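Side-chain contacts in putative alpha-N-acetylgalactosaminidase (Bacillus halodurans C-125, PDB 3CC1), which probably hydrolyses terminal alpha-linked N-acetylgalactosamine residues from glycoconjugates: residues A94-K97 against P98-D101; F170-Y173 against A174-V178; L81-T84 against N85-P88. All coordinates share one frame; numbering follows the deposited sequence. Where two conformers were deposited one is given.

Interaction 1: A94-K97 against P98-D101; sequences AGFK and PLSD
A94 meets P98 at the mouth of a helix: the methyl CB of A94 rests against CG on the proline ring, 3.7 Å away, and its carbonyl is tied to K97 N by the bond that closes a type II' turn. G95 sits inside that turn with a positive phi of 59°, a value that favours glycine. G95 O accepts from a water at 2.7 Å, and the same water takes the N-H of L99, linking turn to helix. F96 comes next and lays its ring alongside L99, both side chains running the same way, with CD1 of F96 3.9 Å from CD2 of L99. The approach to the ring is oblique. F96 O receives S100 N at 3.0 Å in a nearly straight bond, 168° at the hydrogen. Here the turn passes directly into helix 97-105, which follows strand 49-52 and precedes strand 109-115 in a beta-alpha-beta crossover of the TIM barrel; L99 reaches helix 28-41, while F96 packs on I112 and against the rings of W176 and F110. K97 then opens the first helical turn, its O accepting D101 N at 2.9 Å. With CG anti to the backbone N (chi1 -175°) and a bend at chi2, its chain is carried across the D101 carboxylate, and CE comes 3.4 Å from OD1 of D101. The ion pair itself is long, K97 NZ to D101 OD1 being 3.6 Å. A second water reinforces it, accepting from K97 NZ and donating both to D101 OD1 and to S100 OG. The S100 hydroxyl probably also bonds W176 O, just past the end of helix 162-175.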
ATOM      1  N   ALA A  94       0.096 -51.776 -12.813  1.00 25.58           N
ATOM      2  CA  ALA A  94      -0.826 -51.584 -11.683  1.00 25.21           C
ATOM      3  C   ALA A  94      -1.136 -50.094 -11.409  1.00 25.41           C
ATOM      4  O   ALA A  94      -2.244 -49.717 -10.958  1.00 24.76           O
ATOM      5  CB  ALA A  94      -0.261 -52.294 -10.433  1.00 24.65           C
ATOM      6  N   GLY A  95      -0.175 -49.233 -11.714  1.00 24.98           N
ATOM      7  CA  GLY A  95      -0.335 -47.807 -11.460  1.00 24.09           C
ATOM      8  C   GLY A  95      -0.576 -47.573  -9.981  1.00 23.82           C
ATOM      9  O   GLY A  95      -0.043 -48.281  -9.128  1.00 24.33           O
ATOM     10  N   PHE A  96      -1.418 -46.605  -9.685  1.00 23.23           N
ATOM     11  CA  PHE A  96      -1.721 -46.258  -8.295  1.00 23.45           C
ATOM     12  C   PHE A  96      -2.857 -47.131  -7.710  1.00 23.13           C
ATOM     13  O   PHE A  96      -3.280 -46.912  -6.602  1.00 24.15           O
ATOM     14  CB  PHE A  96      -2.097 -44.772  -8.164  1.00 23.41           C
ATOM     15  CG  PHE A  96      -0.916 -43.829  -8.035  1.00 22.38           C
ATOM     16  CD1 PHE A  96       0.141 -44.126  -7.210  1.00 22.79           C
ATOM     17  CD2 PHE A  96      -0.909 -42.610  -8.706  1.00 22.97           C
ATOM     18  CE1 PHE A  96       1.195 -43.232  -7.066  1.00 24.72           C
ATOM     19  CE2 PHE A  96       0.150 -41.722  -8.571  1.00 25.82           C
ATOM     20  CZ  PHE A  96       1.196 -42.042  -7.748  1.00 24.23           C
ATOM     21  N   LYS A  97      -3.338 -48.122  -8.445  1.00 23.62           N
ATOM     22  CA  LYS A  97      -4.488 -48.920  -7.953  1.00 24.48           C
ATOM     23  C   LYS A  97      -4.174 -49.625  -6.621  1.00 24.48           C
ATOM     24  O   LYS A  97      -4.957 -49.568  -5.716  1.00 24.40           O
ATOM     25  CB  LYS A  97      -5.020 -49.873  -9.015  1.00 24.89           C
ATOM     26  CG  LYS A  97      -6.321 -50.665  -8.623  1.00 26.98           C
ATOM     27  CD  LYS A  97      -7.428 -49.727  -8.201  1.00 30.63           C
ATOM     28  CE  LYS A  97      -8.817 -50.417  -8.057  1.00 34.66           C
ATOM     29  NZ  LYS A  97      -9.843 -49.334  -7.604  1.00 37.61           N
ATOM     30  N   PRO A  98      -3.000 -50.254  -6.478  1.00 24.41           N
ATOM     31  CA  PRO A  98      -2.736 -50.914  -5.211  1.00 24.37           C
ATOM     32  C   PRO A  98      -2.641 -49.947  -4.019  1.00 23.68           C
ATOM     33  O   PRO A  98      -3.081 -50.252  -2.919  1.00 23.56           O
ATOM     34  CB  PRO A  98      -1.403 -51.625  -5.457  1.00 24.81           C
ATOM     35  CG  PRO A  98      -1.368 -51.840  -6.934  1.00 25.56           C
ATOM     36  CD  PRO A  98      -2.046 -50.634  -7.514  1.00 24.94           C
ATOM     37  N   LEU A  99      -2.077 -48.786  -4.254  1.00 23.24           N
ATOM     38  CA  LEU A  99      -1.892 -47.789  -3.212  1.00 22.65           C
ATOM     39  C   LEU A  99      -3.242 -47.227  -2.781  1.00 22.11           C
ATOM     40  O   LEU A  99      -3.503 -47.138  -1.617  1.00 22.00           O
ATOM     41  CB  LEU A  99      -0.929 -46.672  -3.689  1.00 23.03           C
ATOM     42  CG  LEU A  99      -0.576 -45.561  -2.698  1.00 24.11           C
ATOM     43  CD1 LEU A  99      -0.096 -46.108  -1.348  1.00 25.43           C
ATOM     44  CD2 LEU A  99       0.445 -44.647  -3.326  1.00 26.81           C
ATOM     45  N   SER A 100      -4.108 -46.923  -3.735  1.00 22.46           N
ATOM     46  CA  SER A 100      -5.414 -46.401  -3.430  1.00 22.83           C
ATOM     47  C   SER A 100      -6.255 -47.452  -2.742  1.00 22.65           C
ATOM     48  O   SER A 100      -6.994 -47.126  -1.847  1.00 22.30           O
ATOM     49  CB  SER A 100      -6.110 -45.817  -4.672  1.00 22.29           C
ATOM     50  OG  SER A 100      -6.614 -46.795  -5.544  1.00 24.61           O
ATOM     51  N   ASP A 101      -6.085 -48.720  -3.130  1.00 23.58           N
ATOM     52  CA  ASP A 101      -6.777 -49.835  -2.478  1.00 23.94           C
ATOM     53  C   ASP A 101      -6.374 -49.917  -1.010  1.00 23.09           C
ATOM     54  O   ASP A 101      -7.199 -50.132  -0.143  1.00 22.83           O
ATOM     55  CB  ASP A 101      -6.417 -51.187  -3.130  1.00 24.87           C
ATOM     56  CG  ASP A 101      -7.235 -51.518  -4.405  1.00 26.95           C
ATOM     57  OD1 ASP A 101      -8.220 -50.847  -4.748  1.00 29.55           O
ATOM     58  OD2 ASP A 101      -6.873 -52.506  -5.080  1.00 30.80           O
TER
HETATM   59  O   HOH W   1       0.261 -48.407  -6.404  1.00 22.97           O
HETATM   60  O   HOH W   2      -8.853 -48.241  -5.103  1.00 29.09           O

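Interaction 2: F170-Y173 against A174-V178; sequences FELY and AQWGV
L172 lies over one face of the W176 indole, one helical turn on. Its CG stands 3.8 Å from the centroid of the six-membered ring and 24° off the normal, a CH-pi contact displaced toward the rim. The two methyls diverge across that face: CD1 lies by NE1 and CE2 of the indole, whereas CD2 follows its CZ2 and CH2. L172 has CG anti to its own nitrogen (chi1 -173°), which swings the branch forward over the tryptophan although its CB starts out pointing away. The carbonyl O of L172 lies over an indole face too, 3.4 Å from W176 CG, while accepting the backbone N-H of W176.

Y173 meets the indole differently. The two aromatic side chains run side by side, with ring planes 43° apart, neither stacked nor perpendicular. W176 CZ3 arrives at the tyrosine edge, close to the plane of that ring, and lies 3.6 Å from CD1 of Y173. On the aliphatic side, Y173 CB touches V178 CB at 4.0 Å. Behind these contacts, Y173 CD2 lies above one face of the F170 ring, offset toward its rim. An alanine in place of W176 would remove the indole and is likely to leave L172 without its ring face and Y173 without its edge partner, opening a gap where F96 also packs.

The chain leaves the helix right after W176. V178 N reaches back to Y173 O at 3.0 Å, G177 N bonds to A174 O, and G177 takes a positive phi. This is the Schellman motif ending helix 162-175, just before the TIM-barrel strand 180-184.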
ATOM      1  N   PHE A 170      -8.353 -38.787 -16.978  1.00 23.07           N
ATOM      2  CA  PHE A 170      -9.324 -39.015 -15.897  1.00 23.71           C
ATOM      3  C   PHE A 170      -9.894 -40.440 -15.911  1.00 24.45           C
ATOM      4  O   PHE A 170     -10.184 -40.995 -14.857  1.00 24.96           O
ATOM      5  CB  PHE A 170     -10.376 -37.920 -15.853  1.00 23.99           C
ATOM      6  CG  PHE A 170      -9.813 -36.633 -15.293  1.00 24.79           C
ATOM      7  CD1 PHE A 170      -9.729 -36.458 -13.920  1.00 26.68           C
ATOM      8  CD2 PHE A 170      -9.233 -35.685 -16.125  1.00 25.27           C
ATOM      9  CE1 PHE A 170      -9.150 -35.319 -13.383  1.00 26.27           C
ATOM     10  CE2 PHE A 170      -8.631 -34.536 -15.605  1.00 25.77           C
ATOM     11  CZ  PHE A 170      -8.588 -34.355 -14.229  1.00 27.63           C
ATOM     12  N   GLU A 171      -9.929 -41.069 -17.078  1.00 24.78           N
ATOM     13  CA  GLU A 171     -10.183 -42.517 -17.140  1.00 25.88           C
ATOM     14  C   GLU A 171      -9.095 -43.299 -16.434  1.00 24.12           C
ATOM     15  O   GLU A 171      -9.372 -44.223 -15.669  1.00 24.05           O
ATOM     16  CB  GLU A 171     -10.297 -42.996 -18.581  1.00 27.17           C
ATOM     17  CG  GLU A 171     -11.600 -42.615 -19.244  1.00 33.67           C
ATOM     18  CD  GLU A 171     -11.564 -42.782 -20.784  1.00 41.66           C
ATOM     19  OE1 GLU A 171     -10.619 -43.461 -21.305  1.00 45.23           O
ATOM     20  OE2 GLU A 171     -12.480 -42.219 -21.464  1.00 44.90           O
ATOM     21  N   LEU A 172      -7.844 -42.938 -16.683  1.00 23.45           N
ATOM     22  CA  LEU A 172      -6.722 -43.580 -16.010  1.00 22.75           C
ATOM     23  C   LEU A 172      -6.801 -43.415 -14.482  1.00 22.83           C
ATOM     24  O   LEU A 172      -6.635 -44.374 -13.709  1.00 22.65           O
ATOM     25  CB  LEU A 172      -5.393 -43.038 -16.551  1.00 22.51           C
ATOM     26  CG  LEU A 172      -4.117 -43.719 -16.077  1.00 22.98           C
ATOM     27  CD1 LEU A 172      -4.145 -45.260 -16.343  1.00 24.26           C
ATOM     28  CD2 LEU A 172      -2.934 -43.025 -16.777  1.00 22.56           C
ATOM     29  N   TYR A 173      -7.074 -42.199 -14.046  1.00 23.30           N
ATOM     30  CA  TYR A 173      -7.143 -41.899 -12.627  1.00 22.74           C
ATOM     31  C   TYR A 173      -8.326 -42.651 -11.993  1.00 23.15           C
ATOM     32  O   TYR A 173      -8.226 -43.133 -10.863  1.00 23.72           O
ATOM     33  CB  TYR A 173      -7.207 -40.382 -12.364  1.00 23.13           C
ATOM     34  CG  TYR A 173      -6.066 -39.602 -12.984  1.00 21.90           C
ATOM     35  CD1 TYR A 173      -4.842 -40.204 -13.203  1.00 24.11           C
ATOM     36  CD2 TYR A 173      -6.226 -38.275 -13.364  1.00 23.11           C
ATOM     37  CE1 TYR A 173      -3.797 -39.512 -13.804  1.00 24.86           C
ATOM     38  CE2 TYR A 173      -5.182 -37.565 -13.993  1.00 26.00           C
ATOM     39  CZ  TYR A 173      -3.974 -38.182 -14.196  1.00 22.51           C
ATOM     40  OH  TYR A 173      -2.908 -37.524 -14.759  1.00 26.51           O
ATOM     41  N   ALA A 174      -9.441 -42.752 -12.717  1.00 23.78           N
ATOM     42  CA  ALA A 174     -10.596 -43.520 -12.229  1.00 24.26           C
ATOM     43  C   ALA A 174     -10.222 -44.992 -12.079  1.00 24.60           C
ATOM     44  O   ALA A 174     -10.591 -45.648 -11.098  1.00 25.73           O
ATOM     45  CB  ALA A 174     -11.808 -43.356 -13.135  1.00 23.89           C
ATOM     46  N   GLN A 175      -9.472 -45.481 -13.060  0.50 24.59           N
ATOM     47  CA  GLN A 175      -8.965 -46.837 -13.071  0.50 24.55           C
ATOM     48  C   GLN A 175      -8.156 -47.073 -11.806  0.50 24.11           C
ATOM     49  O   GLN A 175      -8.333 -48.080 -11.122  0.50 23.34           O
ATOM     50  CB  GLN A 175      -8.074 -47.050 -14.305  0.50 25.22           C
ATOM     51  CG  GLN A 175      -7.606 -48.474 -14.511  0.50 26.21           C
ATOM     52  CD  GLN A 175      -6.605 -48.605 -15.648  0.50 28.26           C
ATOM     53  OE1 GLN A 175      -5.483 -49.075 -15.455  0.50 29.50           O
ATOM     54  NE2 GLN A 175      -7.016 -48.202 -16.845  0.50 28.68           N
ATOM     55  N   TRP A 176      -7.309 -46.098 -11.487  1.00 23.13           N
ATOM     56  CA  TRP A 176      -6.428 -46.173 -10.316  1.00 23.08           C
ATOM     57  C   TRP A 176      -7.152 -45.973  -8.972  1.00 23.27           C
ATOM     58  O   TRP A 176      -6.547 -46.072  -7.916  1.00 23.69           O
ATOM     59  CB  TRP A 176      -5.293 -45.158 -10.394  1.00 23.16           C
ATOM     60  CG  TRP A 176      -4.331 -45.383 -11.474  1.00 22.77           C
ATOM     61  CD1 TRP A 176      -4.104 -46.539 -12.132  1.00 24.96           C
ATOM     62  CD2 TRP A 176      -3.377 -44.437 -11.970  1.00 23.82           C
ATOM     63  NE1 TRP A 176      -3.105 -46.363 -13.054  1.00 24.86           N
ATOM     64  CE2 TRP A 176      -2.640 -45.081 -12.970  1.00 23.10           C
ATOM     65  CE3 TRP A 176      -3.093 -43.105 -11.667  1.00 24.31           C
ATOM     66  CZ2 TRP A 176      -1.637 -44.436 -13.689  1.00 25.04           C
ATOM     67  CZ3 TRP A 176      -2.112 -42.472 -12.363  1.00 25.59           C
ATOM     68  CH2 TRP A 176      -1.394 -43.136 -13.380  1.00 24.59           C
ATOM     69  N   GLY A 177      -8.445 -45.685  -9.011  1.00 23.59           N
ATOM     70  CA  GLY A 177      -9.195 -45.447  -7.781  1.00 23.75           C
ATOM     71  C   GLY A 177      -8.922 -44.122  -7.083  1.00 23.90           C
ATOM     72  O   GLY A 177      -9.075 -44.012  -5.854  1.00 24.58           O
ATOM     73  N   VAL A 178      -8.507 -43.127  -7.865  1.00 23.57           N
ATOM     74  CA  VAL A 178      -8.246 -41.771  -7.384  1.00 22.74           C
ATOM     75  C   VAL A 178      -9.573 -41.101  -6.982  1.00 23.54           C
ATOM     76  O   VAL A 178     -10.589 -41.255  -7.679  1.00 23.10           O
ATOM     77  CB  VAL A 178      -7.507 -40.918  -8.450  1.00 22.38           C
ATOM     78  CG1 VAL A 178      -7.432 -39.463  -8.044  1.00 19.95           C
ATOM     79  CG2 VAL A 178      -6.077 -41.484  -8.727  1.00 22.51           C
TER

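Interaction 3: L81-T84 against N85-P88; sequences LPAT and NRFP
A83 and F87 are joined by the main hydrogen bond of this tight loop: F87 N donates to A83 O at 2.8 Å, lying in the carbonyl plane. A83 O also accepts a weak second bond from R86 N, 3.1 Å long and bent to 128° at the hydrogen. One carbonyl therefore gathers two successive amides and draws the chain into a compact turn. A further link is of the CA-H...O kind, P88 CA approaching T84 O at 3.3 Å.

Apolar packing lies mainly between P82 and F87. CB of the proline comes obliquely to the phenyl ring, 4.1 Å from CD2 of F87. A83 O lies at the edge of that ring, near its plane, so the oxygen that holds the F87 backbone also lies beside its CD2. F87 has CG anti to the carbonyl carbon (chi1 -61°), which brings CD2 of F87 within 3.5 Å of A83 O while it also touches P82 CB.

Among the polar side chains, N85 turns its amide back over the turn, OD1 standing 3.3 Å from the A83 methyl CB. This buried oxygen has no polar partner in the model. The ND2 end is hydrogen-bonded to a diethylene glycol molecule, probably from the crystallisation liquor. R86 presents its guanidinium obliquely to A83 CB and spends its N-H groups outside residues 81-88, NE on V26 O and NH1 on Q55 O.

The turn lies in the long excursion between strand 49-52 and helix 97-105 of the TIM barrel. Backbone hydrogen bonds from A83 to W56 and from R86 to E28 anchor it to the connection after the strand and the start of helix 28-41, where F87 and P88 pack on E28.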
ATOM      1  N   LEU A  81       2.817 -41.776 -15.492  1.00 21.00           N
ATOM      2  CA  LEU A  81       2.696 -42.961 -14.625  1.00 21.89           C
ATOM      3  C   LEU A  81       3.605 -42.829 -13.408  1.00 21.98           C
ATOM      4  O   LEU A  81       4.580 -42.082 -13.434  1.00 20.75           O
ATOM      5  CB  LEU A  81       3.084 -44.238 -15.408  1.00 21.48           C
ATOM      6  CG  LEU A  81       2.407 -44.559 -16.748  1.00 21.93           C
ATOM      7  CD1 LEU A  81       3.036 -45.849 -17.363  1.00 16.81           C
ATOM      8  CD2 LEU A  81       0.917 -44.685 -16.570  1.00 20.90           C
ATOM      9  N   PRO A  82       3.268 -43.538 -12.312  1.00 23.49           N
ATOM     10  CA  PRO A  82       4.117 -43.525 -11.114  1.00 23.20           C
ATOM     11  C   PRO A  82       5.572 -44.010 -11.298  1.00 23.98           C
ATOM     12  O   PRO A  82       5.840 -45.000 -11.931  1.00 24.47           O
ATOM     13  CB  PRO A  82       3.330 -44.417 -10.109  1.00 23.14           C
ATOM     14  CG  PRO A  82       1.958 -44.504 -10.661  1.00 23.63           C
ATOM     15  CD  PRO A  82       2.072 -44.385 -12.142  1.00 23.00           C
ATOM     16  N   ALA A  83       6.505 -43.272 -10.716  1.00 24.64           N
ATOM     17  CA  ALA A  83       7.910 -43.671 -10.669  1.00 23.85           C
ATOM     18  C   ALA A  83       7.995 -44.961  -9.864  1.00 24.36           C
ATOM     19  O   ALA A  83       7.727 -44.972  -8.667  1.00 25.11           O
ATOM     20  CB  ALA A  83       8.782 -42.548 -10.061  1.00 22.46           C
ATOM     21  N   THR A  84       8.350 -46.047 -10.527  1.00 24.83           N
ATOM     22  CA  THR A  84       8.344 -47.373  -9.906  1.00 25.91           C
ATOM     23  C   THR A  84       9.441 -47.613  -8.862  1.00 25.66           C
ATOM     24  O   THR A  84       9.319 -48.498  -8.064  1.00 27.04           O
ATOM     25  CB  THR A  84       8.354 -48.494 -10.950  1.00 26.55           C
ATOM     26  OG1 THR A  84       9.433 -48.270 -11.865  1.00 26.86           O
ATOM     27  CG2 THR A  84       6.994 -48.532 -11.702  1.00 26.85           C
ATOM     28  N   ASN A  85      10.479 -46.791  -8.818  1.00 26.43           N
ATOM     29  CA  ASN A  85      11.455 -46.858  -7.715  1.00 25.73           C
ATOM     30  C   ASN A  85      10.812 -46.390  -6.409  1.00 25.52           C
ATOM     31  O   ASN A  85      11.013 -46.966  -5.336  1.00 25.27           O
ATOM     32  CB  ASN A  85      12.707 -46.027  -8.041  1.00 26.45           C
ATOM     33  CG  ASN A  85      12.398 -44.552  -8.336  1.00 26.37           C
ATOM     34  OD1 ASN A  85      11.457 -44.234  -9.032  1.00 27.43           O
ATOM     35  ND2 ASN A  85      13.217 -43.660  -7.812  1.00 28.97           N
ATOM     36  N   ARG A  86       9.970 -45.363  -6.522  1.00 24.99           N
ATOM     37  CA  ARG A  86       9.298 -44.771  -5.359  1.00 24.80           C
ATOM     38  C   ARG A  86       7.999 -45.513  -5.040  1.00 24.22           C
ATOM     39  O   ARG A  86       7.605 -45.641  -3.894  1.00 23.18           O
ATOM     40  CB  ARG A  86       9.027 -43.291  -5.588  1.00 24.47           C
ATOM     41  CG  ARG A  86      10.301 -42.440  -5.499  1.00 25.41           C
ATOM     42  CD  ARG A  86      10.128 -41.074  -6.119  1.00 27.74           C
ATOM     43  NE  ARG A  86       8.901 -40.463  -5.643  1.00 26.43           N
ATOM     44  CZ  ARG A  86       8.237 -39.503  -6.270  1.00 26.38           C
ATOM     45  NH1 ARG A  86       8.715 -38.983  -7.412  1.00 26.17           N
ATOM     46  NH2 ARG A  86       7.079 -39.079  -5.757  1.00 24.79           N
ATOM     47  N   PHE A  87       7.359 -46.014  -6.081  1.00 23.48           N
ATOM     48  CA  PHE A  87       6.078 -46.688  -5.955  1.00 23.23           C
ATOM     49  C   PHE A  87       6.171 -48.093  -6.561  1.00 23.93           C
ATOM     50  O   PHE A  87       5.669 -48.353  -7.651  1.00 22.58           O
ATOM     51  CB  PHE A  87       4.961 -45.871  -6.619  1.00 23.60           C
ATOM     52  CG  PHE A  87       4.763 -44.509  -6.033  1.00 21.31           C
ATOM     53  CD1 PHE A  87       4.119 -44.340  -4.821  1.00 22.31           C
ATOM     54  CD2 PHE A  87       5.248 -43.386  -6.688  1.00 22.07           C
ATOM     55  CE1 PHE A  87       3.964 -43.064  -4.273  1.00 23.59           C
ATOM     56  CE2 PHE A  87       5.116 -42.113  -6.132  1.00 24.44           C
ATOM     57  CZ  PHE A  87       4.467 -41.961  -4.937  1.00 22.82           C
ATOM     58  N   PRO A  88       6.855 -49.006  -5.868  1.00 24.19           N
ATOM     59  CA  PRO A  88       7.050 -50.336  -6.478  1.00 24.97           C
ATOM     60  C   PRO A  88       5.760 -51.107  -6.746  1.00 24.59           C
ATOM     61  O   PRO A  88       5.735 -51.909  -7.663  1.00 24.81           O
ATOM     62  CB  PRO A  88       7.957 -51.073  -5.501  1.00 24.82           C
ATOM     63  CG  PRO A  88       8.192 -50.146  -4.370  1.00 24.95           C
ATOM     64  CD  PRO A  88       7.426 -48.894  -4.530  1.00 24.09           C
TER

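In the fold
W176 and F96 join the three contacts on one side of the chain's centre. Interactions 1 and 2 have centres about 10 Å apart and share a probable hydrogen bond of 2.5 Å from S100 OG to W176 O, with G95 CA 3.5 Å from W176 NE1. Interaction 3 approaches interaction 1, about 11 Å centre to centre, through F87 CD1 and F96 CE1 at 3.8 Å. Between interactions 2 and 3, with centres about 16 Å apart, the indole bridges: W176 CH2 lies 3.9 Å from P82 CD. The pocket of the bound hexaoxaicosanediol is lined by residues such as Y369 and F398 of the C-terminal beta-sandwich region.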